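Local coordinates for protein alanine racemase (Actinobacillus succinogenes, PDB 3C3K) that is named an alanine racemase but carries a periplasmic binding protein-like domain, its chain folded into two lobes, each a parallel sheet flanked by helices, at residues D167-A170 with G171-A174; L173-F176 with S177-S181; G243-A246 with V247-L251; N82-A86 with F87-Q91. All blocks are in the same frame, centred on the assembly; numbering follows the deposited sequence.

Contact 1. Residues D167-A170 with G171-A174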
loop_
_atom_site.group_PDB
_atom_site.type_symbol
_atom_site.label_atom_id
_atom_site.label_comp_id
_atom_site.label_asym_id
_atom_site.label_seq_id
_atom_site.Cartn_x
_atom_site.Cartn_y
_atom_site.Cartn_z
ATOM N N ASP B 167 -1.425 1.804 10.701
ATOM C CA ASP B 167 -2.690 1.351 10.134
ATOM C C ASP B 167 -3.826 2.057 10.809
ATOM O O ASP B 167 -3.616 2.698 11.827
ATOM C CB ASP B 167 -2.850 -0.193 10.175
ATOM C CG ASP B 167 -2.817 -0.785 11.573
ATOM O OD1 ASP B 167 -3.163 -0.125 12.549
ATOM O OD2 ASP B 167 -2.477 -1.976 11.676
ATOM N N TYR B 168 -5.035 1.936 10.252
ATOM C CA TYR B 168 -6.157 2.754 10.702
ATOM C C TYR B 168 -6.523 2.375 12.156
ATOM O O TYR B 168 -6.840 3.231 12.930
ATOM C CB TYR B 168 -7.347 2.640 9.736
ATOM C CG TYR B 168 -8.285 1.530 10.104
ATOM C CD1 TYR B 168 -9.403 1.764 10.930
ATOM C CD2 TYR B 168 -8.048 0.237 9.667
ATOM C CE1 TYR B 168 -10.245 0.737 11.304
ATOM C CE2 TYR B 168 -8.908 -0.806 10.016
ATOM C CZ TYR B 168 -9.993 -0.551 10.824
ATOM O OH TYR B 168 -10.821 -1.594 11.141
ATOM N N MET B 169 -6.416 1.110 12.511
ATOM C CA MET B 169 -6.708 0.671 13.863
ATOM C C MET B 169 -5.791 1.353 14.849
ATOM O O MET B 169 -6.242 1.742 15.944
ATOM C CB MET B 169 -6.594 -0.877 14.009
ATOM C CG MET B 169 -6.976 -1.379 15.432
ATOM S SD MET B 169 -8.640 -0.884 15.963
ATOM C CE MET B 169 -9.686 -1.054 14.437
ATOM N N ALA B 170 -4.494 1.490 14.491
ATOM C CA ALA B 170 -3.580 2.186 15.363
ATOM C C ALA B 170 -4.007 3.623 15.548
ATOM O O ALA B 170 -3.878 4.166 16.623
ATOM C CB ALA B 170 -2.206 2.130 14.833
ATOM N N GLY B 171 -4.506 4.251 14.492
ATOM C CA GLY B 171 -4.987 5.628 14.577
ATOM C C GLY B 171 -6.183 5.773 15.542
ATOM O O GLY B 171 -6.342 6.773 16.259
ATOM N N LYS B 172 -7.050 4.778 15.479
ATOM C CA LYS B 172 -8.310 4.744 16.147
ATOM C C LYS B 172 -7.990 4.569 17.636
ATOM O O LYS B 172 -8.515 5.307 18.473
ATOM C CB LYS B 172 -9.090 3.520 15.584
ATOM C CG LYS B 172 -10.510 3.485 15.892
ATOM C CD LYS B 172 -11.309 2.455 15.062
ATOM C CE LYS B 172 -12.678 2.355 15.727
ATOM N NZ LYS B 172 -13.553 1.477 14.935
ATOM N N LEU B 173 -7.091 3.637 17.942
ATOM C CA LEU B 173 -6.591 3.426 19.309
ATOM C C LEU B 173 -5.851 4.649 19.944
ATOM O O LEU B 173 -6.104 5.024 21.120
ATOM C CB LEU B 173 -5.658 2.240 19.290
ATOM C CG LEU B 173 -6.347 0.967 18.844
ATOM C CD1 LEU B 173 -5.311 -0.195 18.713
ATOM C CD2 LEU B 173 -7.402 0.611 19.873
ATOM N N ALA B 174 -4.920 5.246 19.198
ATOM C CA ALA B 174 -4.353 6.515 19.565
ATOM C C ALA B 174 -5.477 7.548 19.903
ATOM O O ALA B 174 -5.412 8.260 20.881
ATOM C CB ALA B 174 -3.465 7.056 18.412
#

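Contact 2. Residues L173-F176 with S177-S181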
loop_
_atom_site.group_PDB
_atom_site.type_symbol
_atom_site.label_atom_id
_atom_site.label_comp_id
_atom_site.label_asym_id
_atom_site.label_seq_id
_atom_site.Cartn_x
_atom_site.Cartn_y
_atom_site.Cartn_z
ATOM N N LEU B 173 -7.091 3.637 17.942
ATOM C CA LEU B 173 -6.591 3.426 19.309
ATOM C C LEU B 173 -5.851 4.649 19.944
ATOM O O LEU B 173 -6.104 5.024 21.120
ATOM C CB LEU B 173 -5.658 2.240 19.290
ATOM C CG LEU B 173 -6.347 0.967 18.844
ATOM C CD1 LEU B 173 -5.311 -0.195 18.713
ATOM C CD2 LEU B 173 -7.402 0.611 19.873
ATOM N N ALA B 174 -4.920 5.246 19.198
ATOM C CA ALA B 174 -4.353 6.515 19.565
ATOM C C ALA B 174 -5.477 7.548 19.903
ATOM O O ALA B 174 -5.412 8.260 20.881
ATOM C CB ALA B 174 -3.465 7.056 18.412
ATOM N N THR B 175 -6.501 7.638 19.080
ATOM C CA THR B 175 -7.548 8.577 19.310
ATOM C C THR B 175 -8.356 8.278 20.577
ATOM O O THR B 175 -8.628 9.177 21.355
ATOM C CB THR B 175 -8.438 8.705 18.069
ATOM O OG1 THR B 175 -7.601 9.104 16.958
ATOM C CG2 THR B 175 -9.557 9.671 18.324
ATOM N N PHE B 176 -8.746 7.042 20.775
ATOM C CA PHE B 176 -9.468 6.693 21.994
ATOM C C PHE B 176 -8.625 7.088 23.210
ATOM O O PHE B 176 -9.114 7.713 24.118
ATOM C CB PHE B 176 -9.886 5.208 21.999
ATOM C CG PHE B 176 -11.067 4.916 21.070
ATOM C CD1 PHE B 176 -12.241 5.612 21.182
ATOM C CD2 PHE B 176 -10.966 3.970 20.040
ATOM C CE1 PHE B 176 -13.286 5.355 20.325
ATOM C CE2 PHE B 176 -12.032 3.698 19.213
ATOM C CZ PHE B 176 -13.154 4.370 19.332
ATOM N N SER B 177 -7.339 6.854 23.157
ATOM C CA SER B 177 -6.447 7.212 24.259
ATOM C C SER B 177 -6.458 8.714 24.547
ATOM O O SER B 177 -6.427 9.096 25.716
ATOM C CB SER B 177 -5.039 6.756 23.908
ATOM O OG SER B 177 -4.126 7.095 24.953
ATOM N N LEU B 178 -6.553 9.570 23.510
ATOM C CA LEU B 178 -6.560 11.052 23.696
ATOM C C LEU B 178 -7.894 11.571 24.186
ATOM O O LEU B 178 -7.975 12.607 24.857
ATOM C CB LEU B 178 -6.235 11.789 22.385
ATOM C CG LEU B 178 -4.856 11.567 21.730
ATOM C CD1 LEU B 178 -4.934 12.018 20.289
ATOM C CD2 LEU B 178 -3.749 12.297 22.462
ATOM N N LEU B 179 -8.951 10.845 23.847
ATOM C CA LEU B 179 -10.272 11.195 24.298
ATOM C C LEU B 179 -10.442 10.811 25.751
ATOM O O LEU B 179 -11.305 11.366 26.409
ATOM C CB LEU B 179 -11.342 10.511 23.465
ATOM C CG LEU B 179 -11.322 11.022 22.003
ATOM C CD1 LEU B 179 -12.332 10.280 21.123
ATOM C CD2 LEU B 179 -11.607 12.505 21.986
ATOM N N LYS B 180 -9.643 9.859 26.239
ATOM C CA LYS B 180 -9.792 9.403 27.631
ATOM C C LYS B 180 -8.960 10.289 28.527
ATOM O O LYS B 180 -7.848 9.926 28.921
ATOM C CB LYS B 180 -9.325 7.953 27.784
ATOM C CG LYS B 180 -10.438 6.940 27.842
ATOM C CD LYS B 180 -9.840 5.551 28.249
ATOM C CE LYS B 180 -10.972 4.550 28.736
ATOM N NZ LYS B 180 -10.455 3.214 29.203
ATOM N N SER B 181 -9.449 11.479 28.814
ATOM C CA SER B 181 -8.646 12.410 29.604
ATOM C C SER B 181 -9.510 13.507 30.070
ATOM O O SER B 181 -10.567 13.724 29.484
ATOM C CB SER B 181 -7.489 12.997 28.809
ATOM O OG SER B 181 -7.175 14.257 29.328
#

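Contact 3. Residues G243-A246 with V247-L251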
loop_
_atom_site.group_PDB
_atom_site.type_symbol
_atom_site.label_atom_id
_atom_site.label_comp_id
_atom_site.label_asym_id
_atom_site.label_seq_id
_atom_site.Cartn_x
_atom_site.Cartn_y
_atom_site.Cartn_z
ATOM N N GLY B 243 10.615 10.366 -5.558
ATOM C CA GLY B 243 11.275 9.180 -6.167
ATOM C C GLY B 243 11.963 9.479 -7.506
ATOM O O GLY B 243 13.070 9.009 -7.763
ATOM N N MET B 244 11.332 10.252 -8.378
ATOM C CA MET B 244 11.969 10.508 -9.685
ATOM C C MET B 244 13.288 11.267 -9.448
ATOM O O MET B 244 14.317 10.968 -10.080
ATOM C CB MET B 244 11.028 11.316 -10.567
ATOM C CG MET B 244 9.726 10.632 -10.949
ATOM S SD MET B 244 8.544 11.661 -11.926
ATOM C CE MET B 244 8.378 12.930 -10.851
ATOM N N LYS B 245 13.271 12.190 -8.482
ATOM C CA LYS B 245 14.438 13.038 -8.210
ATOM C C LYS B 245 15.505 12.207 -7.552
ATOM O O LYS B 245 16.695 12.372 -7.857
ATOM C CB LYS B 245 14.031 14.315 -7.394
ATOM C CG LYS B 245 15.214 15.339 -7.084
ATOM C CD LYS B 245 15.920 15.761 -8.382
ATOM C CE LYS B 245 16.155 17.238 -8.488
ATOM N NZ LYS B 245 16.546 17.626 -9.904
ATOM N N ALA B 246 15.108 11.275 -6.665
ATOM C CA ALA B 246 16.081 10.408 -6.014
ATOM C C ALA B 246 16.863 9.648 -7.083
ATOM O O ALA B 246 18.075 9.676 -7.101
ATOM C CB ALA B 246 15.427 9.486 -4.933
ATOM N N VAL B 247 16.178 9.081 -8.059
ATOM C CA VAL B 247 16.857 8.425 -9.184
ATOM C C VAL B 247 17.766 9.318 -9.959
ATOM O O VAL B 247 18.906 8.895 -10.275
ATOM C CB VAL B 247 15.859 7.717 -10.132
ATOM C CG1 VAL B 247 16.589 7.133 -11.375
ATOM C CG2 VAL B 247 15.145 6.660 -9.349
ATOM N N SER B 248 17.285 10.525 -10.271
ATOM C CA SER B 248 18.093 11.537 -10.907
ATOM C C SER B 248 19.401 11.834 -10.197
ATOM O O SER B 248 20.434 12.000 -10.869
ATOM C CB SER B 248 17.328 12.842 -11.089
ATOM O OG SER B 248 16.593 12.680 -12.289
ATOM N N LEU B 249 19.335 11.882 -8.866
ATOM C CA LEU B 249 20.523 12.098 -8.059
ATOM C C LEU B 249 21.430 10.873 -8.082
ATOM O O LEU B 249 22.705 11.008 -8.058
ATOM C CB LEU B 249 20.151 12.518 -6.624
ATOM C CG LEU B 249 19.360 13.825 -6.387
ATOM C CD1 LEU B 249 19.060 14.050 -4.863
ATOM C CD2 LEU B 249 20.155 14.963 -6.935
ATOM N N LEU B 250 20.821 9.694 -8.116
ATOM C CA LEU B 250 21.574 8.443 -8.158
ATOM C C LEU B 250 22.280 8.334 -9.491
ATOM O O LEU B 250 23.380 7.814 -9.568
ATOM C CB LEU B 250 20.670 7.197 -7.978
ATOM C CG LEU B 250 21.425 5.942 -7.539
ATOM C CD1 LEU B 250 21.757 6.097 -6.069
ATOM C CD2 LEU B 250 20.564 4.686 -7.733
ATOM N N LEU B 251 21.624 8.776 -10.554
ATOM C CA LEU B 251 22.253 8.777 -11.888
ATOM C C LEU B 251 23.432 9.753 -12.038
ATOM O O LEU B 251 24.393 9.467 -12.752
ATOM C CB LEU B 251 21.203 8.970 -13.005
ATOM C CG LEU B 251 20.134 7.876 -13.206
ATOM C CD1 LEU B 251 18.968 8.394 -14.125
ATOM C CD2 LEU B 251 20.687 6.492 -13.676
#

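Contact 4. Residues N82-A86 with F87-Q91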
loop_
_atom_site.group_PDB
_atom_site.type_symbol
_atom_site.label_atom_id
_atom_site.label_comp_id
_atom_site.label_asym_id
_atom_site.label_seq_id
_atom_site.Cartn_x
_atom_site.Cartn_y
_atom_site.Cartn_z
ATOM N N ASN B 82 30.220 2.077 5.872
ATOM C CA ASN B 82 31.321 1.213 5.553
ATOM C C ASN B 82 30.994 0.197 4.482
ATOM O O ASN B 82 31.879 -0.240 3.763
ATOM C CB ASN B 82 31.830 0.530 6.795
ATOM C CG ASN B 82 32.717 1.438 7.604
ATOM O OD1 ASN B 82 33.538 2.209 7.059
ATOM N ND2 ASN B 82 32.538 1.401 8.903
ATOM N N ILE B 83 29.728 -0.181 4.371
ATOM C CA ILE B 83 29.345 -1.118 3.321
ATOM C C ILE B 83 29.219 -0.363 2.002
ATOM O O ILE B 83 29.648 -0.851 0.970
ATOM C CB ILE B 83 28.008 -1.886 3.638
ATOM C CG1 ILE B 83 28.189 -2.853 4.830
ATOM C CG2 ILE B 83 27.520 -2.641 2.409
ATOM C CD1 ILE B 83 26.881 -3.251 5.452
ATOM N N ILE B 84 28.607 0.808 2.031
ATOM C CA ILE B 84 28.288 1.522 0.791
ATOM C C ILE B 84 29.459 2.330 0.211
ATOM O O ILE B 84 29.578 2.439 -0.997
ATOM C CB ILE B 84 27.036 2.415 1.008
ATOM C CG1 ILE B 84 25.899 1.532 1.587
ATOM C CG2 ILE B 84 26.631 3.118 -0.314
ATOM C CD1 ILE B 84 24.534 2.172 1.796
ATOM N N GLY B 85 30.313 2.914 1.057
ATOM C CA GLY B 85 31.517 3.591 0.559
ATOM C C GLY B 85 31.130 4.628 -0.476
ATOM O O GLY B 85 30.230 5.443 -0.262
ATOM N N ALA B 86 31.783 4.555 -1.628
ATOM C CA ALA B 86 31.563 5.461 -2.733
ATOM C C ALA B 86 30.443 5.001 -3.678
ATOM O O ALA B 86 30.166 5.689 -4.687
ATOM C CB ALA B 86 32.834 5.567 -3.514
ATOM N N PHE B 87 29.816 3.845 -3.414
ATOM C CA PHE B 87 28.723 3.406 -4.290
ATOM C C PHE B 87 27.641 4.479 -4.384
ATOM O O PHE B 87 27.411 5.210 -3.415
ATOM C CB PHE B 87 28.142 2.046 -3.863
ATOM C CG PHE B 87 29.041 0.847 -4.157
ATOM C CD1 PHE B 87 29.097 0.304 -5.446
ATOM C CD2 PHE B 87 29.795 0.234 -3.134
ATOM C CE1 PHE B 87 29.891 -0.830 -5.738
ATOM C CE2 PHE B 87 30.570 -0.903 -3.385
ATOM C CZ PHE B 87 30.635 -1.439 -4.699
ATOM N N PRO B 88 26.990 4.626 -5.567
ATOM C CA PRO B 88 25.876 5.590 -5.635
ATOM C C PRO B 88 24.832 5.369 -4.515
ATOM O O PRO B 88 24.421 4.234 -4.287
ATOM C CB PRO B 88 25.243 5.307 -6.973
ATOM C CG PRO B 88 26.413 4.794 -7.817
ATOM C CD PRO B 88 27.167 3.899 -6.843
ATOM N N TRP B 89 24.458 6.446 -3.806
ATOM C CA TRP B 89 23.632 6.355 -2.587
ATOM C C TRP B 89 22.832 7.643 -2.481
ATOM O O TRP B 89 23.380 8.749 -2.638
ATOM C CB TRP B 89 24.584 6.198 -1.384
ATOM C CG TRP B 89 24.033 5.850 -0.053
ATOM C CD1 TRP B 89 22.780 5.455 0.253
ATOM C CD2 TRP B 89 24.797 5.753 1.168
ATOM N NE1 TRP B 89 22.689 5.145 1.590
ATOM C CE2 TRP B 89 23.919 5.337 2.177
ATOM C CE3 TRP B 89 26.139 6.010 1.492
ATOM C CZ2 TRP B 89 24.334 5.147 3.524
ATOM C CZ3 TRP B 89 26.572 5.829 2.862
ATOM C CH2 TRP B 89 25.672 5.379 3.841
ATOM N N VAL B 90 21.532 7.513 -2.206
ATOM C CA VAL B 90 20.645 8.663 -2.064
ATOM C C VAL B 90 19.680 8.350 -0.965
ATOM O O VAL B 90 19.197 7.243 -0.897
ATOM C CB VAL B 90 19.815 8.958 -3.323
ATOM C CG1 VAL B 90 18.835 10.061 -3.070
ATOM C CG2 VAL B 90 20.697 9.377 -4.518
ATOM N N GLN B 91 19.379 9.341 -0.132
ATOM C CA GLN B 91 18.422 9.179 0.932
ATOM C C GLN B 91 17.149 9.924 0.591
ATOM O O GLN B 91 17.191 11.072 0.129
ATOM C CB GLN B 91 19.004 9.638 2.274
ATOM C CG GLN B 91 17.871 9.993 3.328
ATOM C CD GLN B 91 17.650 8.793 4.245
ATOM O OE1 GLN B 91 18.618 8.188 4.691
ATOM N NE2 GLN B 91 16.393 8.444 4.515
HETATM O O HOH W 1 28.482 6.804 -1.588
#

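Contact 1. Residues D167-A170 with G171-A174
Met169 O is gripped by two backbone donors of the next helical turn: Leu173 N reaches it at 2.9 Å along an almost straight N-H path (171°), and Lys172 N adds a weak, bent bond at 3.2 Å. Lys172 N gives its better bond to Tyr168 O, at 3.0 Å, so one N-H is divided between two carbonyls. The Leu173 side chain closes over Met169 O as well. Its CG stands anti to its own carbonyl carbon (chi1 -61°), which brings Leu173 CG to 3.0 Å from Met169 O, a tight approach.

This is the opening of helix 168-179, in the lobe built on the sheet of strands 159-162, 127-131, 187-190 and 215-217. Asp167 is its N-cap: OD1 takes the N-H of Ala170 at 2.9 Å, and the start of the helix would probably help to stabilise the charged carboxylate. Backbone bonds from Gly171 N to Asp167 O and from Ala174 N to Ala170 O continue the helical ladder.

On the outer flank, Met169 holds CG anti to its backbone N (chi1 -177°) and then bends twice. CG lies against Leu173 CD1 at 3.9 Å, while CE folds over to Lys172 CD, also at 3.9 Å. Lys172 CD also meets Tyr168 CE1, obliquely to the ring, at 4.3 Å, so the methylenes of the extended lysine run past both residues; NZ ends in a salt bridge with Glu205 and a hydrogen bond to Gln201. Tyr168 OH makes a weak hydrogen bond to Gln226 of the second subunit, whose Asp223 packs on Asp167 and Tyr168.

Contact 2. Residues L173-F176 with S177-S181
Thr175 O is met by Leu179 N at 3.0 Å, and more weakly by Leu178 N, whose better bond goes to Ala174 O at 3.2 Å. The Leu179 side chain follows its own N-H: CG rests 3.3 Å from Thr175 O, and CD1 lies alongside Thr175 CG2 at 4.0 Å, the two side chains pointing the same way. Thr175 is turned for this by its first torsion (chi1 -58°), which carries CG2 forward to the leucine while OG1 reaches back to hydrogen-bond Gly171 O. One residue on, the helix ends. Phe176 O receives only weak bonds, from Leu179 N and from Lys180 N, and Lys180 leaves helical angles as the centre of an inverse gamma turn, with a weak bond from Ser181 N to Leu179 O at 3.0 Å. Ser181 OG hydrogen-bonds Val183 O just beyond. Helix 168-179 thus ends over its sheet: Ala174, Thr175 and Leu178 pack on strand 127-131, Leu178 and Ser177 touch strand 159-162, and Thr175 and Phe176 lean on helix 193-205.

Contact 3. Residues G243-A246 with V247-L251
Gly243 O and Val247 N begin a run of regular alpha-helical bonds within helix 239-254, joined at 3.1 Å with an almost linear N-H (173°). Ser248 N repeats the step to Met244 O at 3.0 Å, Leu249 N to Lys245 O at 2.9 Å and Leu250 N to Ala246 O at 2.9 Å, each donor lying four residues after its acceptor. The helix continues unbroken, with Leu251 N bonded to Val247 O.

The side chains mostly lie against the backbone of the preceding turn. Val247 sets CG1 anti to its backbone N (chi1 175°), and CG2, beside that N, comes down 3.5 Å from Gly243 O. Leu249 CG leans in a similar way on Lys245 O at 3.4 Å, and Ser248 CB on the same oxygen at 3.3 Å, so Lys245 O is bonded by one amide and flanked by carbon from two residues. Lys245 bends at its second torsion (chi2 55°), which brings Lys245 CD 4.2 Å from Ser248 CB and slightly farther from Leu249 CG.

The helix fits between several elements of its lobe. Met244 and Val247 pack on helix 21-35; Ala246, Leu249 and Leu250 cover strand 89-92 through Val90, with Ala246 also on Cys92; and Lys245 and Leu249 touch His265 of strand 264-266, at one border of the six-stranded parallel sheet.

Contact 4. Residues N82-A86 with F87-Q91
Phe87 N bonds back to Ile84 O at 2.8 Å, closing a type II' turn in which Gly85, with positive phi (55°), is the first residue beyond helix 77-84. The Phe87 ring hangs beside the helix end: CD2 comes 3.1 Å from Ile84 O, which lies at the ring edge near its plane, and CB touches Ile84 CG2. Phe87 O shares a water with Gly85 O; the water donates to both, at 2.7 Å to Phe87 O and 2.6 Å to Gly85 O, and so bridges the turn beside the indole edge of Trp89. Pro88 points its CB away from residues 82-86 and packs on Leu250 and Ile254 of helix 239-254. Trp89 carries the main apolar contact. Its CG is anti to the backbone N (chi1 -170°), which lays the indole across Ile84 at about a right angle. Ile84 CD1 makes a CH-pi contact over one face, 3.5 Å from the centroid of the five-membered ring of Trp89, and CG2 reaches Trp89 CE3 at 3.4 Å. Val90 and Gln91 carry the strand on, pairing with strands 68-70 and 102-105. Helix, tight turn and strand together form the second half of the beta-alpha-beta unit 68-70, 77-84, 89-92.

Contacts 1 and 2 are successive parts of helix 168-179, sharing Leu173 and Ala174: the first is its capped start, near the second subunit, the second its last turn. Both mix buried and exposed residues; contact 1 packs on helix 193-205 and contact 2 also on strands 127-131 and 159-162. Contacts 3 and 4 belong to the other lobe, on the opposite side of the chain's centre; the centres of contacts 1 and 3 lie about 33 Å apart. Contacts 3 and 4 touch, Leu250 CD1 lying 3.5 Å from Trp89 N. Contact 3, the most buried, rests on regular helix bonds with aliphatic side chains packing outward, whereas contact 4 passes from helix to strand, adding a water and a CH-pi contact.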